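Local coordinates for protein xyloglucan-specific endo-beta-1,4-glucanase BoGH9A (Bacteroides ovatus, PDB 6DHT) that cleaves the beta-1,4-glucan backbone of xyloglucan internally, releasing xyloglucan oligosaccharides, as a family 9 glycoside hydrolase of the cell surface, at residues 227-232 / 297-302; 261-266 / 304-309; 32-37 / 422-427; 58-63 / 71-76; 111-116 / 201-206. One frame throughout, in Å; residues are numbered along the deposited sequence.

Contact 1: residues 227-232 / 297-302; sequences TMQDPE and LLAAEK
Gln229 and Lys302 reach across from a loop and a helix and cross at about a right angle. In Gln229, CG lies anti to the backbone N (chi1 -175°), and the chain runs on extended to its amide. CB points toward helix 292-309. CD is 3.8 Å from Ala299 O. OE1 rests against the methyl group, 3.3 Å from Ala299 CB. NE2 donates to Ala299 O at 3.1 Å, with an N-H...O angle of 159° and the acceptor in the amide plane. The same NE2 bonds to Gly234 O, in its own loop. An alanine here would probably leave Ala299 O without this donor and open a gap beside the Ala299 methyl.

The loop follows helix 213-226 in the helical catalytic domain of family 9, whose fold is an (alpha/alpha)6 barrel. It packs against helix 292-309 at the protein surface. Farther along, Lys302 NZ donates to Glu232 O at 2.9 Å, from above the carbonyl plane. A water accepts from Lys302 NZ at 2.7 Å and donates to Asp230 O. Asp230 OD1 takes the backbone N of Glu232 at 2.9 Å, closing an Asx turn.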
# COMPACT_ATOMS: atom_id res chain seq x y z
N THR A 227 -13.39 3.30 17.99
CA THR A 227 -14.03 4.52 18.53
C THR A 227 -14.91 5.25 17.51
O THR A 227 -15.63 6.19 17.86
CB THR A 227 -13.00 5.52 19.09
OG1 THR A 227 -12.32 6.20 18.02
CG2 THR A 227 -12.00 4.84 20.01
N MET A 228 -14.86 4.84 16.25
CA MET A 228 -15.64 5.45 15.19
C MET A 228 -16.98 4.77 14.96
O MET A 228 -17.70 5.15 14.02
CB MET A 228 -14.81 5.49 13.91
CG MET A 228 -13.64 6.43 14.00
SD MET A 228 -14.08 8.15 13.88
CE MET A 228 -14.38 8.23 12.15
N GLN A 229 -17.28 3.77 15.79
CA GLN A 229 -18.55 3.06 15.74
C GLN A 229 -19.50 3.61 16.81
O GLN A 229 -19.14 3.67 17.98
CB GLN A 229 -18.32 1.57 15.98
CG GLN A 229 -19.60 0.75 15.84
CD GLN A 229 -19.35 -0.74 15.81
OE1 GLN A 229 -18.63 -1.27 16.63
NE2 GLN A 229 -20.01 -1.41 14.89
N ASP A 230 -20.70 3.98 16.38
CA ASP A 230 -21.76 4.45 17.30
C ASP A 230 -22.18 3.25 18.14
O ASP A 230 -22.60 2.24 17.58
CB ASP A 230 -22.92 4.99 16.46
CG ASP A 230 -24.07 5.53 17.32
OD1 ASP A 230 -24.21 5.11 18.49
OD2 ASP A 230 -24.83 6.37 16.79
N PRO A 231 -22.06 3.34 19.48
CA PRO A 231 -22.33 2.18 20.33
C PRO A 231 -23.79 1.75 20.33
O PRO A 231 -24.08 0.67 20.84
CB PRO A 231 -21.93 2.66 21.72
CG PRO A 231 -22.06 4.14 21.66
CD PRO A 231 -21.69 4.52 20.27
N GLU A 232 -24.68 2.56 19.76
CA GLU A 232 -26.08 2.17 19.65
C GLU A 232 -26.33 1.40 18.37
O GLU A 232 -26.40 0.17 18.39
CB GLU A 232 -26.99 3.40 19.75
CG GLU A 232 -26.90 4.11 21.10
CD GLU A 232 -27.17 3.19 22.28
OE1 GLU A 232 -28.21 2.50 22.27
OE2 GLU A 232 -26.33 3.14 23.21
N LEU A 297 -14.75 -8.85 16.71
CA LEU A 297 -15.76 -9.64 16.03
C LEU A 297 -17.18 -9.14 16.35
O LEU A 297 -18.02 -8.98 15.46
CB LEU A 297 -15.61 -11.13 16.37
CG LEU A 297 -16.55 -12.04 15.59
CD1 LEU A 297 -16.32 -11.94 14.09
CD2 LEU A 297 -16.41 -13.47 16.08
N LEU A 298 -17.42 -8.81 17.61
CA LEU A 298 -18.73 -8.28 18.00
C LEU A 298 -19.00 -6.98 17.25
O LEU A 298 -20.07 -6.78 16.68
CB LEU A 298 -18.77 -8.02 19.50
CG LEU A 298 -18.91 -9.27 20.38
CD1 LEU A 298 -18.64 -8.94 21.84
CD2 LEU A 298 -20.29 -9.85 20.22
N ALA A 299 -17.98 -6.13 17.18
CA ALA A 299 -18.09 -4.85 16.49
C ALA A 299 -18.35 -5.02 15.00
O ALA A 299 -19.13 -4.29 14.39
CB ALA A 299 -16.83 -4.03 16.70
N ALA A 300 -17.65 -5.99 14.41
CA ALA A 300 -17.82 -6.28 13.00
C ALA A 300 -19.24 -6.68 12.63
O ALA A 300 -19.78 -6.21 11.64
CB ALA A 300 -16.86 -7.41 12.58
N GLU A 301 -19.83 -7.55 13.45
CA GLU A 301 -21.17 -8.06 13.18
C GLU A 301 -22.19 -6.94 13.31
O GLU A 301 -23.08 -6.81 12.48
CB GLU A 301 -21.49 -9.27 14.08
CG GLU A 301 -20.58 -10.48 13.78
CD GLU A 301 -21.12 -11.81 14.28
OE1 GLU A 301 -20.68 -12.26 15.36
OE2 GLU A 301 -21.94 -12.42 13.57
N LYS A 302 -21.99 -6.05 14.29
CA LYS A 302 -22.86 -4.90 14.44
C LYS A 302 -22.72 -3.92 13.26
O LYS A 302 -23.69 -3.36 12.78
CB LYS A 302 -22.59 -4.16 15.76
CG LYS A 302 -23.11 -4.86 17.01
CD LYS A 302 -23.23 -3.91 18.20
CE LYS A 302 -24.38 -2.90 18.01
NZ LYS A 302 -24.49 -1.93 19.14
O HOH W 1 -22.37 -0.55 18.11

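Contact 2: residues 261-266 / 304-309; sequences VQKSVT and YAWAEK
The start of helix 265-281 meets the C-terminal end of helix 292-309 here, in the helical catalytic domain of family 9. These are consecutive long helices of the (alpha/alpha)6 barrel fold. Val265 and Ala307 stand closest, their CA atoms 5.2 Å apart. Ser264 takes the N-cap position: its OG accepts from the backbone N of Ala267 and also bonds to His238 ND1.

Trp306 has the most surface buried in this contact. Its CG is anti to the backbone N (chi1 -174°), on the side of the carbonyl carbon. The six-membered part of the indole meets the residues leading into the opposing helix. Trp306 CZ2 is 3.7 Å from Lys263 CB. Beyond CG the lysine chain is extended and runs obliquely across the indole, with Lys263 CD 4.1 Å from Trp306 NE1. Lys263 NZ continues to salt bridges with Asp233 and Asp230. Asp233 also takes a weak hydrogen bond from Trp306 NE1, so one carboxylate links both side chains at their polar atoms. The ring of His310, just past the end of helix 292-309, stacks with the indole.

The backbone of 261-266 adds to this packing. Ser264 O approaches Trp306 CZ3 obliquely at 3.8 Å. Val265 CA lies at the ring edge, in its plane, 3.9 Å from the same CZ3. The helices themselves meet through small apolar side chains. Val265 CG2, anti to its own backbone N, touches the methyl carbon Ala307 CB at 3.9 Å.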
# COMPACT_ATOMS: atom_id res chain seq x y z
N VAL A 261 -17.96 12.77 10.96
CA VAL A 261 -19.04 13.05 10.04
C VAL A 261 -19.88 11.82 9.71
O VAL A 261 -19.66 10.72 10.24
CB VAL A 261 -18.49 13.70 8.78
CG1 VAL A 261 -17.74 14.98 9.14
CG2 VAL A 261 -17.54 12.74 8.06
N GLN A 262 -20.85 12.05 8.82
CA GLN A 262 -21.86 11.10 8.38
C GLN A 262 -21.40 9.64 8.31
O GLN A 262 -20.38 9.34 7.70
CB GLN A 262 -22.34 11.50 6.99
CG GLN A 262 -23.51 10.69 6.43
CD GLN A 262 -23.48 10.56 4.91
OE1 GLN A 262 -23.58 11.54 4.18
NE2 GLN A 262 -23.32 9.32 4.42
N LYS A 263 -22.18 8.76 8.92
CA LYS A 263 -21.99 7.32 8.75
C LYS A 263 -22.16 6.92 7.29
O LYS A 263 -23.03 7.44 6.60
CB LYS A 263 -23.01 6.57 9.61
CG LYS A 263 -22.83 6.75 11.10
CD LYS A 263 -24.08 6.26 11.84
CE LYS A 263 -23.93 6.37 13.34
NZ LYS A 263 -25.26 6.48 14.01
N SER A 264 -21.33 5.99 6.80
CA SER A 264 -21.46 5.53 5.41
C SER A 264 -21.45 4.01 5.35
O SER A 264 -20.93 3.36 6.25
CB SER A 264 -20.35 6.09 4.54
OG SER A 264 -19.10 5.51 4.91
N VAL A 265 -22.05 3.47 4.30
CA VAL A 265 -22.15 2.03 4.14
C VAL A 265 -20.76 1.44 3.90
O VAL A 265 -20.45 0.37 4.42
CB VAL A 265 -23.13 1.66 3.01
CG1 VAL A 265 -22.66 2.16 1.66
CG2 VAL A 265 -23.39 0.18 2.99
N THR A 266 -19.94 2.16 3.16
CA THR A 266 -18.58 1.68 2.85
C THR A 266 -17.69 1.73 4.10
O THR A 266 -16.92 0.81 4.36
CB THR A 266 -17.98 2.48 1.72
OG1 THR A 266 -18.19 3.88 1.96
CG2 THR A 266 -18.62 2.10 0.41
N TYR A 304 -21.76 -4.71 10.14
CA TYR A 304 -22.33 -5.32 8.97
C TYR A 304 -23.87 -5.22 9.01
O TYR A 304 -24.50 -4.91 8.01
CB TYR A 304 -21.86 -6.79 8.88
CG TYR A 304 -22.27 -7.47 7.61
CD1 TYR A 304 -23.47 -8.16 7.52
CD2 TYR A 304 -21.44 -7.46 6.49
CE1 TYR A 304 -23.85 -8.78 6.36
CE2 TYR A 304 -21.81 -8.08 5.32
CZ TYR A 304 -23.02 -8.75 5.27
OH TYR A 304 -23.40 -9.37 4.11
N ALA A 305 -24.42 -5.47 10.19
CA ALA A 305 -25.86 -5.32 10.39
C ALA A 305 -26.33 -3.92 10.00
O ALA A 305 -27.32 -3.76 9.28
CB ALA A 305 -26.21 -5.62 11.83
N TRP A 306 -25.61 -2.89 10.45
CA TRP A 306 -25.96 -1.53 10.09
C TRP A 306 -25.94 -1.36 8.58
O TRP A 306 -26.85 -0.78 8.00
CB TRP A 306 -25.03 -0.51 10.76
CG TRP A 306 -25.42 0.93 10.55
CD1 TRP A 306 -26.11 1.73 11.43
CD2 TRP A 306 -25.16 1.74 9.40
NE1 TRP A 306 -26.27 2.98 10.90
CE2 TRP A 306 -25.70 3.02 9.65
CE3 TRP A 306 -24.52 1.51 8.19
CZ2 TRP A 306 -25.63 4.05 8.73
CZ3 TRP A 306 -24.44 2.53 7.28
CH2 TRP A 306 -24.99 3.79 7.55
N ALA A 307 -24.90 -1.86 7.92
CA ALA A 307 -24.80 -1.74 6.48
C ALA A 307 -25.95 -2.43 5.73
O ALA A 307 -26.39 -1.94 4.68
CB ALA A 307 -23.46 -2.29 6.01
N GLU A 308 -26.39 -3.57 6.23
CA GLU A 308 -27.53 -4.27 5.65
C GLU A 308 -28.79 -3.39 5.69
O GLU A 308 -29.57 -3.38 4.74
CB GLU A 308 -27.82 -5.56 6.41
CG GLU A 308 -26.93 -6.72 6.05
CD GLU A 308 -27.32 -7.97 6.82
OE1 GLU A 308 -27.26 -7.94 8.06
OE2 GLU A 308 -27.71 -8.97 6.17
N LYS A 309 -28.96 -2.67 6.79
CA LYS A 309 -30.12 -1.79 6.94
C LYS A 309 -30.00 -0.54 6.07
O LYS A 309 -31.00 0.04 5.65
CB LYS A 309 -30.31 -1.38 8.40
CG LYS A 309 -30.63 -2.55 9.33
CD LYS A 309 -31.14 -2.07 10.68
CE LYS A 309 -30.68 -3.00 11.82
NZ LYS A 309 -29.30 -2.67 12.32

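Contact 3: residues 32-37 / 422-427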
# COMPACT_ATOMS: atom_id res chain seq x y z
N ILE A 32 18.33 -6.93 -14.82
CA ILE A 32 18.20 -6.13 -16.02
C ILE A 32 18.28 -4.64 -15.71
O ILE A 32 17.66 -4.14 -14.76
CB ILE A 32 16.92 -6.48 -16.79
CG1 ILE A 32 17.10 -7.87 -17.43
CG2 ILE A 32 16.58 -5.40 -17.85
CD1 ILE A 32 15.98 -8.37 -18.23
N ALA A 33 19.09 -3.94 -16.51
CA ALA A 33 19.14 -2.49 -16.48
C ALA A 33 18.72 -2.01 -17.86
O ALA A 33 18.78 -2.78 -18.81
CB ALA A 33 20.56 -2.02 -16.16
N VAL A 34 18.24 -0.79 -17.95
CA VAL A 34 17.80 -0.22 -19.21
C VAL A 34 18.45 1.14 -19.40
O VAL A 34 18.35 2.02 -18.54
CB VAL A 34 16.28 -0.07 -19.27
CG1 VAL A 34 15.87 0.67 -20.53
CG2 VAL A 34 15.63 -1.44 -19.22
N VAL A 35 19.11 1.33 -20.54
CA VAL A 35 19.63 2.64 -20.87
C VAL A 35 18.49 3.45 -21.47
O VAL A 35 17.84 3.00 -22.42
CB VAL A 35 20.78 2.52 -21.86
CG1 VAL A 35 21.37 3.89 -22.12
CG2 VAL A 35 21.87 1.60 -21.36
N ASP A 36 18.22 4.62 -20.91
CA ASP A 36 17.01 5.38 -21.22
C ASP A 36 17.02 5.99 -22.63
O ASP A 36 15.96 6.28 -23.18
CB ASP A 36 16.81 6.49 -20.19
CG ASP A 36 15.51 7.25 -20.38
OD1 ASP A 36 14.44 6.61 -20.43
OD2 ASP A 36 15.53 8.50 -20.44
N SER A 37 18.21 6.21 -23.18
CA SER A 37 18.35 6.80 -24.51
C SER A 37 19.80 6.75 -24.93
O SER A 37 20.68 6.72 -24.08
CB SER A 37 17.84 8.24 -24.55
OG SER A 37 18.61 9.08 -23.70
N THR A 422 8.86 -4.97 -23.62
CA THR A 422 8.66 -3.58 -23.25
C THR A 422 10.01 -2.84 -23.09
O THR A 422 11.02 -3.45 -22.74
CB THR A 422 7.83 -3.44 -21.95
OG1 THR A 422 8.49 -4.10 -20.86
CG2 THR A 422 6.42 -4.01 -22.14
N PRO A 423 10.01 -1.53 -23.33
CA PRO A 423 11.23 -0.74 -23.14
C PRO A 423 11.86 -0.89 -21.76
O PRO A 423 13.08 -1.03 -21.66
CB PRO A 423 10.76 0.69 -23.38
CG PRO A 423 9.64 0.56 -24.33
CD PRO A 423 8.94 -0.73 -23.93
N PHE A 424 11.04 -0.94 -20.71
CA PHE A 424 11.59 -1.03 -19.35
C PHE A 424 11.47 -2.43 -18.76
O PHE A 424 11.76 -2.63 -17.58
CB PHE A 424 10.99 0.05 -18.46
CG PHE A 424 11.52 1.42 -18.76
CD1 PHE A 424 12.81 1.75 -18.40
CD2 PHE A 424 10.73 2.36 -19.38
CE1 PHE A 424 13.33 2.99 -18.71
CE2 PHE A 424 11.26 3.61 -19.68
CZ PHE A 424 12.55 3.91 -19.32
N HIS A 425 11.13 -3.40 -19.60
CA HIS A 425 11.14 -4.82 -19.24
C HIS A 425 10.26 -5.12 -18.01
O HIS A 425 10.70 -5.76 -17.06
CB HIS A 425 12.58 -5.31 -19.02
CG HIS A 425 12.78 -6.76 -19.36
ND1 HIS A 425 12.89 -7.20 -20.66
CD2 HIS A 425 12.86 -7.86 -18.58
CE1 HIS A 425 13.04 -8.51 -20.66
NE2 HIS A 425 13.03 -8.94 -19.41
N ALA A 426 9.03 -4.63 -18.03
CA ALA A 426 8.07 -4.89 -16.93
C ALA A 426 6.66 -4.83 -17.45
O ALA A 426 6.37 -4.14 -18.41
CB ALA A 426 8.22 -3.88 -15.79
N PRO A 427 5.73 -5.54 -16.78
CA PRO A 427 4.35 -5.43 -17.22
C PRO A 427 3.79 -4.01 -17.12
O PRO A 427 2.99 -3.59 -17.95
CB PRO A 427 3.60 -6.35 -16.27
CG PRO A 427 4.58 -7.22 -15.66
CD PRO A 427 5.93 -6.59 -15.77
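Val34 and Phe424 bury the most surface in this contact, and Ile32 follows. Val34 and Ile32 sit on strand 32-35 and point toward the loop 422-427, as alternate residues of the strand.

The two methyl groups of Val34 straddle the carbonyl oxygen of Pro423. Val34 CG1 is 3.5 Å from Pro423 O, and Val34 CG2 is 3.6 Å from it. CG1 is anti to the backbone N (chi1 173°), and it also meets the Phe424 ring, 3.9 Å from Phe424 CD1. The valine and phenylalanine side chains cross at about a right angle.

Asp36 reaches the far end of the same ring. Its OD1 lies in the ring plane at the edge, 3.5 Å from Phe424 CZ. This position is consistent with a weak electrostatic attraction between the carboxylate and the positive rim of the ring. Asp36 OD1 also forms a salt bridge with Arg72, and Asp36 OD2 one with Lys70. These partners probably hold the carboxylate in place.

The delta methyl of Ile32 is modelled over one face of the His425 ring, as in a CH-pi contact, but too close for the detail to be trusted.

A type I beta turn from Thr422 to His425 presents both rings. His425 N closes it on Thr422 O at 3.1 Å. Arg477 ties the two segments together as well, donating to Ile32 O and Phe424 O. The arrangement is an interdomain interface, joining the N-terminal Ig-like beta domain to a loop of the family 9 catalytic domain.

Contact 4: residues 58-63 / 71-76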
# COMPACT_ATOMS: atom_id res chain seq x y z
N LYS A 58 26.30 -8.42 -25.45
CA LYS A 58 26.23 -7.84 -26.79
C LYS A 58 24.89 -8.20 -27.44
O LYS A 58 24.06 -8.87 -26.83
CB LYS A 58 27.39 -8.36 -27.64
CG LYS A 58 28.76 -8.16 -27.01
CD LYS A 58 29.88 -8.71 -27.90
CE LYS A 58 31.24 -8.19 -27.46
NZ LYS A 58 32.36 -8.79 -28.26
N SER A 59 24.67 -7.74 -28.68
CA SER A 59 23.44 -8.04 -29.42
C SER A 59 22.22 -7.66 -28.60
O SER A 59 21.33 -8.48 -28.35
CB SER A 59 23.35 -9.51 -29.79
OG SER A 59 24.43 -9.87 -30.62
N LEU A 60 22.20 -6.40 -28.21
CA LEU A 60 21.23 -5.92 -27.24
C LEU A 60 19.89 -5.56 -27.86
O LEU A 60 19.82 -4.98 -28.94
CB LEU A 60 21.79 -4.71 -26.50
CG LEU A 60 23.18 -4.90 -25.91
CD1 LEU A 60 23.66 -3.56 -25.42
CD2 LEU A 60 23.20 -5.94 -24.80
N TYR A 61 18.83 -5.92 -27.15
CA TYR A 61 17.47 -5.58 -27.54
C TYR A 61 17.18 -4.12 -27.26
O TYR A 61 17.59 -3.58 -26.23
CB TYR A 61 16.47 -6.44 -26.75
CG TYR A 61 15.02 -6.10 -27.01
CD1 TYR A 61 14.38 -6.57 -28.14
CD2 TYR A 61 14.29 -5.33 -26.11
CE1 TYR A 61 13.06 -6.27 -28.40
CE2 TYR A 61 12.96 -5.02 -26.36
CZ TYR A 61 12.34 -5.51 -27.50
OH TYR A 61 11.03 -5.22 -27.77
N THR A 62 16.46 -3.49 -28.18
CA THR A 62 16.02 -2.11 -28.00
C THR A 62 14.54 -2.02 -28.31
O THR A 62 14.00 -2.84 -29.05
CB THR A 62 16.78 -1.12 -28.92
OG1 THR A 62 16.49 -1.43 -30.29
CG2 THR A 62 18.26 -1.21 -28.68
N ALA A 63 13.88 -1.01 -27.74
CA ALA A 63 12.47 -0.78 -27.97
C ALA A 63 12.13 0.66 -27.67
O ALA A 63 12.89 1.36 -27.01
CB ALA A 63 11.64 -1.70 -27.07
N THR A 71 15.35 5.70 -27.58
CA THR A 71 15.68 4.29 -27.75
C THR A 71 16.09 3.75 -26.38
O THR A 71 17.07 4.20 -25.79
CB THR A 71 16.87 4.07 -28.72
OG1 THR A 71 16.49 4.48 -30.04
CG2 THR A 71 17.28 2.61 -28.77
N ARG A 72 15.33 2.77 -25.89
CA ARG A 72 15.65 2.14 -24.62
C ARG A 72 16.35 0.81 -24.87
O ARG A 72 15.81 -0.04 -25.57
CB ARG A 72 14.36 1.94 -23.83
CG ARG A 72 13.94 3.12 -23.00
CD ARG A 72 13.60 4.40 -23.78
NE ARG A 72 13.20 5.43 -22.84
CZ ARG A 72 11.95 5.84 -22.62
NH1 ARG A 72 11.70 6.73 -21.67
NH2 ARG A 72 10.93 5.38 -23.34
N THR A 73 17.53 0.61 -24.30
CA THR A 73 18.32 -0.59 -24.55
C THR A 73 18.38 -1.47 -23.30
O THR A 73 18.77 -1.01 -22.23
CB THR A 73 19.77 -0.23 -24.99
OG1 THR A 73 19.70 0.69 -26.08
CG2 THR A 73 20.56 -1.46 -25.39
N THR A 74 18.02 -2.73 -23.46
CA THR A 74 18.00 -3.68 -22.36
C THR A 74 19.36 -4.34 -22.17
O THR A 74 19.96 -4.85 -23.13
CB THR A 74 16.92 -4.71 -22.62
OG1 THR A 74 15.65 -4.05 -22.57
CG2 THR A 74 16.96 -5.85 -21.59
N LEU A 75 19.83 -4.32 -20.93
CA LEU A 75 21.08 -4.94 -20.53
C LEU A 75 20.76 -6.07 -19.56
O LEU A 75 20.38 -5.80 -18.43
CB LEU A 75 21.96 -3.91 -19.84
CG LEU A 75 22.02 -2.54 -20.51
CD1 LEU A 75 22.95 -1.63 -19.72
CD2 LEU A 75 22.49 -2.62 -21.99
N ASP A 76 20.93 -7.32 -20.00
CA ASP A 76 20.56 -8.49 -19.19
C ASP A 76 21.81 -9.23 -18.71
O ASP A 76 22.49 -9.91 -19.51
CB ASP A 76 19.68 -9.42 -20.03
CG ASP A 76 19.08 -10.58 -19.21
OD1 ASP A 76 19.58 -10.88 -18.09
OD2 ASP A 76 18.15 -11.22 -19.71
O HOH W 2 19.39 -7.07 -24.47
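Tyr61 and Thr74 are joined by a backbone hydrogen bond, Thr74 N to Tyr61 O, at 2.9 Å. Two more join Ala63 and Arg72, one in each direction. Ala63 N gives to Arg72 O at 3.1 Å, and Arg72 N to Ala63 O at 3.0 Å, which makes Ala63 and Arg72 a hydrogen-bonded pair. Thr62 and Thr73 between them form a non-hydrogen-bonded pair. Here Thr62 CA makes a CA-H...O contact of 3.2 Å with Arg72 O. Where the chains part, a water bridges the gap, accepting from Tyr61 N and donating to Thr74 O at 2.7 Å.

The apolar contacts cluster at Leu60. Leu60 CB touches Thr73 CG2 at 3.6 Å, and Leu60 CD1 meets Leu75 CD2 at 3.7 Å. Both leucines also pack on Phe43 of strand 42-47.

Among the polar side chains, Thr62 and Thr73 lie side by side and point the same way, with Thr62 CG2 3.5 Å from Thr73 OG1. Tyr61 carries its hydroxyl off to Gln421 O in the catalytic domain.

The pattern is that of an antiparallel beta hairpin, with strand 62-63 at the edge of a four-stranded sheet of the N-terminal Ig-like domain.

Contact 5: residues 111-116 / 201-206. With CA (calcium ion), chain D; EDO (1,2-ethanediol), chain G.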
# COMPACT_ATOMS: atom_id res chain seq x y z
N ALA A 111 8.96 0.72 4.70
CA ALA A 111 7.59 0.90 4.26
C ALA A 111 6.61 0.69 5.42
O ALA A 111 5.62 1.43 5.57
CB ALA A 111 7.28 -0.02 3.12
N LEU A 112 6.86 -0.32 6.25
CA LEU A 112 6.04 -0.54 7.42
C LEU A 112 6.27 0.52 8.49
O LEU A 112 5.30 0.99 9.12
CB LEU A 112 6.33 -1.94 7.97
CG LEU A 112 5.51 -2.36 9.18
CD1 LEU A 112 4.01 -2.28 8.95
CD2 LEU A 112 5.89 -3.78 9.57
N LYS A 113 7.51 0.91 8.68
CA LYS A 113 7.86 1.89 9.70
C LYS A 113 7.27 3.27 9.37
O LYS A 113 7.08 4.10 10.26
CB LYS A 113 9.38 1.95 9.84
CG LYS A 113 9.94 2.82 10.93
CD LYS A 113 9.47 2.46 12.32
CE LYS A 113 10.26 3.26 13.37
NZ LYS A 113 11.70 2.88 13.48
N SER A 114 6.95 3.52 8.09
CA SER A 114 6.32 4.79 7.72
C SER A 114 5.03 5.01 8.50
O SER A 114 4.69 6.17 8.82
CB SER A 114 6.03 4.81 6.22
OG SER A 114 4.92 3.98 5.86
N PHE A 115 4.30 3.94 8.79
CA PHE A 115 3.05 4.03 9.52
C PHE A 115 3.27 4.55 10.94
O PHE A 115 2.46 5.34 11.46
CB PHE A 115 2.34 2.68 9.54
CG PHE A 115 1.78 2.28 8.20
CD1 PHE A 115 2.57 1.64 7.26
CD2 PHE A 115 0.46 2.58 7.88
CE1 PHE A 115 2.05 1.32 6.00
CE2 PHE A 115 -0.06 2.25 6.64
CZ PHE A 115 0.75 1.63 5.70
N TYR A 116 4.37 4.13 11.56
CA TYR A 116 4.75 4.64 12.87
C TYR A 116 4.91 6.17 12.84
O TYR A 116 4.38 6.87 13.70
CB TYR A 116 6.01 3.93 13.40
CG TYR A 116 6.66 4.69 14.54
CD1 TYR A 116 6.17 4.58 15.84
CD2 TYR A 116 7.74 5.52 14.31
CE1 TYR A 116 6.76 5.30 16.87
CE2 TYR A 116 8.33 6.22 15.34
CZ TYR A 116 7.84 6.10 16.62
OH TYR A 116 8.41 6.80 17.67
N LYS A 201 11.75 -7.10 12.88
CA LYS A 201 11.75 -6.10 13.94
C LYS A 201 12.14 -4.74 13.38
O LYS A 201 13.18 -4.59 12.75
CB LYS A 201 12.66 -6.53 15.11
CG LYS A 201 12.18 -7.80 15.85
CD LYS A 201 10.83 -7.58 16.58
CE LYS A 201 10.32 -8.84 17.28
NZ LYS A 201 10.38 -10.05 16.41
N ILE A 202 11.28 -3.76 13.59
CA ILE A 202 11.43 -2.46 12.94
C ILE A 202 11.67 -1.29 13.89
O ILE A 202 11.60 -0.12 13.50
CB ILE A 202 10.22 -2.13 12.04
CG1 ILE A 202 8.92 -2.13 12.85
CG2 ILE A 202 10.12 -3.14 10.90
CD1 ILE A 202 7.74 -1.55 12.10
N ASN A 203 12.00 -1.61 15.14
CA ASN A 203 12.31 -0.61 16.15
C ASN A 203 11.19 0.40 16.33
O ASN A 203 11.37 1.61 16.12
CB ASN A 203 13.65 0.07 15.86
CG ASN A 203 14.07 1.00 16.98
OD1 ASN A 203 13.76 0.78 18.14
ND2 ASN A 203 14.77 2.07 16.63
N ILE A 204 10.03 -0.11 16.70
CA ILE A 204 8.90 0.67 17.17
C ILE A 204 8.74 0.41 18.67
O ILE A 204 9.35 -0.51 19.20
CB ILE A 204 7.60 0.33 16.41
CG1 ILE A 204 7.32 -1.18 16.42
CG2 ILE A 204 7.68 0.84 14.98
CD1 ILE A 204 5.96 -1.57 15.89
N PRO A 205 7.92 1.21 19.36
CA PRO A 205 7.80 1.01 20.81
C PRO A 205 7.38 -0.41 21.19
O PRO A 205 7.72 -0.89 22.28
CB PRO A 205 6.76 2.06 21.22
CG PRO A 205 6.92 3.13 20.20
CD PRO A 205 7.20 2.41 18.92
N GLU A 206 6.70 -1.09 20.27
CA GLU A 206 6.15 -2.41 20.53
C GLU A 206 7.08 -3.54 20.05
O GLU A 206 6.66 -4.70 20.00
CB GLU A 206 4.75 -2.54 19.90
CG GLU A 206 3.76 -1.43 20.32
CD GLU A 206 3.95 -0.09 19.59
OE1 GLU A 206 4.74 -0.01 18.62
OE2 GLU A 206 3.27 0.89 20.01
CA CA D . 6.01 -6.51 18.62
C1 EDO G . 13.88 0.73 11.02
O1 EDO G . 13.81 2.13 11.37
C2 EDO G . 12.87 0.43 9.92
O2 EDO G . 13.18 1.16 8.71
O HOH W 3 7.84 -7.89 19.20
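Helix 105-117 and the loop 201-206 approach to 6.5 Å between the CA atoms of Lys113 and Ile202. The helix belongs to the (alpha/alpha)6 barrel of the family 9 catalytic domain, and the loop leads into a calcium site.

Lys113 carries the polar part. Its chain bends at chi2 (58°) and again at chi4, and NZ comes within bonding distance of two successive carbonyl oxygens. Lys113 NZ donates to Ile202 O at 3.0 Å, nearly along the C=O axis. It gives to Asn203 O at 2.9 Å from above the carbonyl plane. NZ also bonds to Tyr128 O and to an ethanediol molecule, probably from the crystallisation liquor. A methionine in its place would probably leave the carbonyls of Ile202 and Asn203 without this shared donor and the loop less firmly tied to the helix.

The aliphatic part of the lysine packs as well: Lys113 CD meets Ile204 CG2 at 3.6 Å, the two side chains sliding past each other in opposite directions. Leu112 CG touches Ile202 CD1 at 3.8 Å. One turn on, Tyr116 CB lies 3.9 Å from the same Ile204 CG2, and Tyr116 CE1 is 3.6 Å from Pro205 CD.

Just beyond, Asn209, Thr211, Asp213, Asp216 and a water complete the coordination of the calcium ion. Glu206 O binds that ion at 2.4 Å.

Overall arrangement
From the N terminus, contact 3 opens first, at strand 32-35, and closes 385 residues later. It joins the Ig-like domain to the catalytic domain, and the other four contacts nest inside its loop. Contact 4 closes a short hairpin in the Ig-like domain. It touches contact 3 because strands 32-35 and 72-76 are neighbours in one sheet. Contact 5 follows in series and ties helix 105-117 to a loop that supplies a calcium ligand. Contacts 1 and 2 come last. Their segments alternate, so their loops cross, and both end on helix 292-309. A salt bridge from Asp230 to Lys263 links them. Their centres lie about 49 and 46 Å from that of contact 3.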